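Local coordinates for protein putative efflux transporter (Bacteroides eggerthii, PDB 4L8J) that probably serves as an HlyD-type periplasmic adaptor (membrane-fusion) subunit of an efflux system, linking an inner-membrane transporter to an outer-membrane channel, at residues R149-S152 with G153-I156; G303-P306 with G307-V310. All coordinates share one frame; numbering follows the deposited sequence.

How the contacts relate
Contacts 1 and 2 are two examples of the same small structure: a type II beta turn with glycine third and glutamate fourth, in which one glutamate carboxylate oxygen takes the backbone N-H of the turn's first residue. They differ in how the glutamate gets there and in what surrounds it. Contact 1 lies in the barrel-sandwich part of the chain and touches no other subunit; contact 2 sits near the C-terminal end, where the second subunit grips its glutamate. The elongated chain holds them on opposite sides of its centre, their own centres about 91 Å apart and nearest atoms about 78 Å apart, so neither touches the other.

Contact 1: residues R149-S152 with G153-I156; sequences RVNS and GEGI
Asn151 and Glu154 are the end residues of a type II beta turn between strand 149-150 and the chain entering strand 155-161. The end-to-end directions of 149-152 and 153-156 differ by 133°, a sharp but incomplete reversal, and Gly153 supplies the positive phi of the third turn position. The closing bond from Glu154 N to Asn151 O is weak at 3.4 Å; a water bridges the two end residues, donating to Asn151 O (2.9 Å) and to Glu154 O (2.6 Å).

Glu154 closes the turn a second time. It swings CG to the side opposite its own N (chi1 -168°) and runs on extended, reaching back until Glu154 OE1 accepts from Asn151 N at 3.0 Å. The N-H points at OE1 fairly straight (158°), arriving on the anti side and tilted out of the carboxylate plane. The carboxylate also lies against CB and the CG1 methyl of Val150, with Val150 CG1 3.9 Å from both Glu154 CD and Glu154 OE2. The second methyl, Val150 CG2, meets Ile156 CD1 at 3.9 Å, the two side chains crossing at about a right angle. Both are buried and pack on Ile45 of strand 43-47, while Asn151, Ser152 and Gly153 are exposed and Lys36 bonds to Gly153 O. The arrangement is that of a tight glycine turn linking the two four-stranded sheets of a barrel-sandwich (lipoyl-like) domain.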
loop_
_atom_site.group_PDB
_atom_site.type_symbol
_atom_site.label_atom_id
_atom_site.label_comp_id
_atom_site.label_asym_id
_atom_site.label_seq_id
_atom_site.Cartn_x
_atom_site.Cartn_y
_atom_site.Cartn_z
ATOM N N ARG A 149 -30.692 54.857 -47.288
ATOM C CA ARG A 149 -29.493 55.096 -48.096
ATOM C C ARG A 149 -28.264 55.008 -47.193
ATOM O O ARG A 149 -28.273 55.547 -46.079
ATOM C CB ARG A 149 -29.591 56.454 -48.827
ATOM C CG ARG A 149 -30.707 56.476 -49.873
ATOM C CD ARG A 149 -30.818 57.797 -50.620
ATOM N NE ARG A 149 -31.692 57.691 -51.794
ATOM C CZ ARG A 149 -33.001 57.949 -51.788
ATOM N NH1 ARG A 149 -33.606 58.328 -50.668
ATOM N NH2 ARG A 149 -33.712 57.827 -52.903
ATOM N N VAL A 150 -27.245 54.244 -47.636
ATOM C CA VAL A 150 -26.010 53.990 -46.883
ATOM C C VAL A 150 -24.769 54.196 -47.761
ATOM O O VAL A 150 -24.854 54.132 -48.990
ATOM C CB VAL A 150 -25.970 52.561 -46.237
ATOM C CG1 VAL A 150 -27.056 52.387 -45.181
ATOM C CG2 VAL A 150 -26.036 51.450 -47.291
ATOM N N ASN A 151 -23.610 54.362 -47.101
ATOM C CA ASN A 151 -22.296 54.498 -47.725
ATOM C C ASN A 151 -21.489 53.221 -47.501
ATOM O O ASN A 151 -21.935 52.336 -46.767
ATOM C CB ASN A 151 -21.541 55.705 -47.128
ATOM C CG ASN A 151 -22.268 57.023 -47.227
ATOM O OD1 ASN A 151 -22.591 57.506 -48.319
ATOM N ND2 ASN A 151 -22.520 57.644 -46.079
ATOM N N SER A 152 -20.293 53.131 -48.102
ATOM C CA SER A 152 -19.396 52.001 -47.884
ATOM C C SER A 152 -18.878 52.065 -46.470
ATOM O O SER A 152 -18.695 53.162 -45.939
ATOM C CB SER A 152 -18.231 52.032 -48.868
ATOM O OG SER A 152 -18.714 52.013 -50.198
ATOM N N GLY A 153 -18.702 50.912 -45.852
ATOM C CA GLY A 153 -18.218 50.835 -44.480
ATOM C C GLY A 153 -19.245 51.155 -43.414
ATOM O O GLY A 153 -18.975 50.938 -42.236
ATOM N N GLU A 154 -20.429 51.669 -43.801
ATOM C CA GLU A 154 -21.509 51.976 -42.859
ATOM C C GLU A 154 -22.103 50.655 -42.340
ATOM O O GLU A 154 -22.510 49.811 -43.146
ATOM C CB GLU A 154 -22.578 52.847 -43.536
ATOM C CG GLU A 154 -23.597 53.448 -42.581
ATOM C CD GLU A 154 -24.520 54.498 -43.175
ATOM O OE1 GLU A 154 -24.192 55.049 -44.251
ATOM O OE2 GLU A 154 -25.553 54.799 -42.534
ATOM N N GLY A 155 -22.091 50.478 -41.017
ATOM C CA GLY A 155 -22.603 49.282 -40.358
ATOM C C GLY A 155 -24.027 48.945 -40.756
ATOM O O GLY A 155 -24.901 49.816 -40.723
ATOM N N ILE A 156 -24.253 47.692 -41.193
ATOM C CA ILE A 156 -25.586 47.247 -41.605
ATOM C C ILE A 156 -26.156 46.364 -40.476
ATOM O O ILE A 156 -27.272 46.591 -40.019
ATOM C CB ILE A 156 -25.541 46.557 -42.994
ATOM C CG1 ILE A 156 -24.934 47.490 -44.098
ATOM C CG2 ILE A 156 -26.902 45.973 -43.399
ATOM C CD1 ILE A 156 -25.663 48.819 -44.443
HETATM O O HOH W 1 -22.667 49.757 -45.770
#

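Contact 2: residues G303-P306 with G307-V310; sequences GLKP and GETV
Glu308 folds its side chain back across the mouth of the turn and lays it along the backbone of Lys305. Glu308 CG stands anti to its own carbonyl carbon (chi1 -65°), which brings it to 3.4 Å from Lys305 O, and the chain runs on extended to carry the carboxylate towards Lys305 N. There Glu308 OE1 accepts from Lys305 N at 3.0 Å (157°); the donor comes in on the anti side, 23° out of the carboxylate plane. Glu308 OE1 is also 3.6 Å from Leu304 CA, so it lies beside the backbone just before the turn. OE2 forms a salt bridge with Arg285 of the second subunit, an arginine that also bonds to Gly303 O, and the carboxylate thus ties the turn to the partner chain.

The backbone under this side chain is a type II turn from Lys305 to Glu308, with Pro306 second and Gly307 third, closed by a weak bond from Glu308 N to Lys305 O (3.4 Å). The Gly-Leu-Lys-Pro-Gly-Glu sequence resembles the Gly-Leu-x-x-Gly-Asp/Glu turn common in adaptors of this family, consistent with a place in the membrane-proximal domain.

Leu304 crosses Glu308 obliquely, its CD2 branch 4.1 Å from Glu308 OE1. Leu304 CD2 also faces Val310 CG1 at 4.3 Å, a loose apolar contact between the two arms of the turn. Lys305 turns its ammonium end away, leaving Lys305 NZ 6.9 Å from Glu308 OE1. Val310 continues the sheet into the second subunit by antiparallel pairing, and Leu304 packs on Val258 of that subunit.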
loop_
_atom_site.group_PDB
_atom_site.type_symbol
_atom_site.label_atom_id
_atom_site.label_comp_id
_atom_site.label_asym_id
_atom_site.label_seq_id
_atom_site.Cartn_x
_atom_site.Cartn_y
_atom_site.Cartn_z
ATOM N N GLY A 303 -9.167 -0.781 19.509
ATOM C CA GLY A 303 -10.147 -1.748 19.992
ATOM C C GLY A 303 -9.714 -3.193 20.177
ATOM O O GLY A 303 -10.508 -4.009 20.665
ATOM N N LEU A 304 -8.474 -3.536 19.778
ATOM C CA LEU A 304 -7.955 -4.908 19.891
ATOM C C LEU A 304 -6.524 -4.955 20.411
ATOM O O LEU A 304 -5.741 -4.056 20.129
ATOM C CB LEU A 304 -8.002 -5.613 18.520
ATOM C CG LEU A 304 -9.375 -5.793 17.876
ATOM C CD1 LEU A 304 -9.245 -6.259 16.465
ATOM C CD2 LEU A 304 -10.271 -6.739 18.686
ATOM N N LYS A 305 -6.172 -6.040 21.106
ATOM C CA LYS A 305 -4.814 -6.307 21.571
ATOM C C LYS A 305 -4.320 -7.597 20.878
ATOM O O LYS A 305 -5.147 -8.475 20.592
ATOM C CB LYS A 305 -4.761 -6.465 23.111
ATOM C CG LYS A 305 -5.089 -5.208 23.912
ATOM C CD LYS A 305 -5.213 -5.516 25.409
ATOM C CE LYS A 305 -5.911 -4.424 26.199
ATOM N NZ LYS A 305 -5.046 -3.232 26.423
ATOM N N PRO A 306 -2.996 -7.763 20.624
ATOM C CA PRO A 306 -2.524 -9.018 20.006
ATOM C C PRO A 306 -2.872 -10.224 20.861
ATOM O O PRO A 306 -2.885 -10.130 22.087
ATOM C CB PRO A 306 -0.993 -8.838 19.937
ATOM C CG PRO A 306 -0.749 -7.414 20.097
ATOM C CD PRO A 306 -1.864 -6.858 20.918
ATOM N N GLY A 307 -3.194 -11.329 20.217
ATOM C CA GLY A 307 -3.491 -12.552 20.941
ATOM C C GLY A 307 -4.952 -12.777 21.260
ATOM O O GLY A 307 -5.328 -13.906 21.576
ATOM N N GLU A 308 -5.794 -11.730 21.182
ATOM C CA GLU A 308 -7.233 -11.906 21.408
ATOM C C GLU A 308 -7.824 -12.754 20.273
ATOM O O GLU A 308 -7.259 -12.792 19.177
ATOM C CB GLU A 308 -7.967 -10.543 21.501
ATOM C CG GLU A 308 -7.565 -9.705 22.705
ATOM C CD GLU A 308 -8.541 -8.589 23.015
ATOM O OE1 GLU A 308 -8.479 -7.540 22.338
ATOM O OE2 GLU A 308 -9.400 -8.781 23.905
ATOM N N THR A 309 -8.962 -13.407 20.529
ATOM C CA THR A 309 -9.621 -14.262 19.547
ATOM C C THR A 309 -10.900 -13.606 19.008
ATOM O O THR A 309 -11.780 -13.243 19.785
ATOM C CB THR A 309 -9.907 -15.636 20.178
ATOM O OG1 THR A 309 -8.686 -16.138 20.701
ATOM C CG2 THR A 309 -10.488 -16.621 19.183
ATOM N N VAL A 310 -11.025 -13.515 17.677
ATOM C CA VAL A 310 -12.231 -12.958 17.040
ATOM C C VAL A 310 -12.952 -14.046 16.215
ATOM O O VAL A 310 -12.298 -14.942 15.708
ATOM C CB VAL A 310 -11.962 -11.696 16.167
ATOM C CG1 VAL A 310 -11.482 -10.508 17.009
ATOM C CG2 VAL A 310 -10.968 -11.983 15.030
#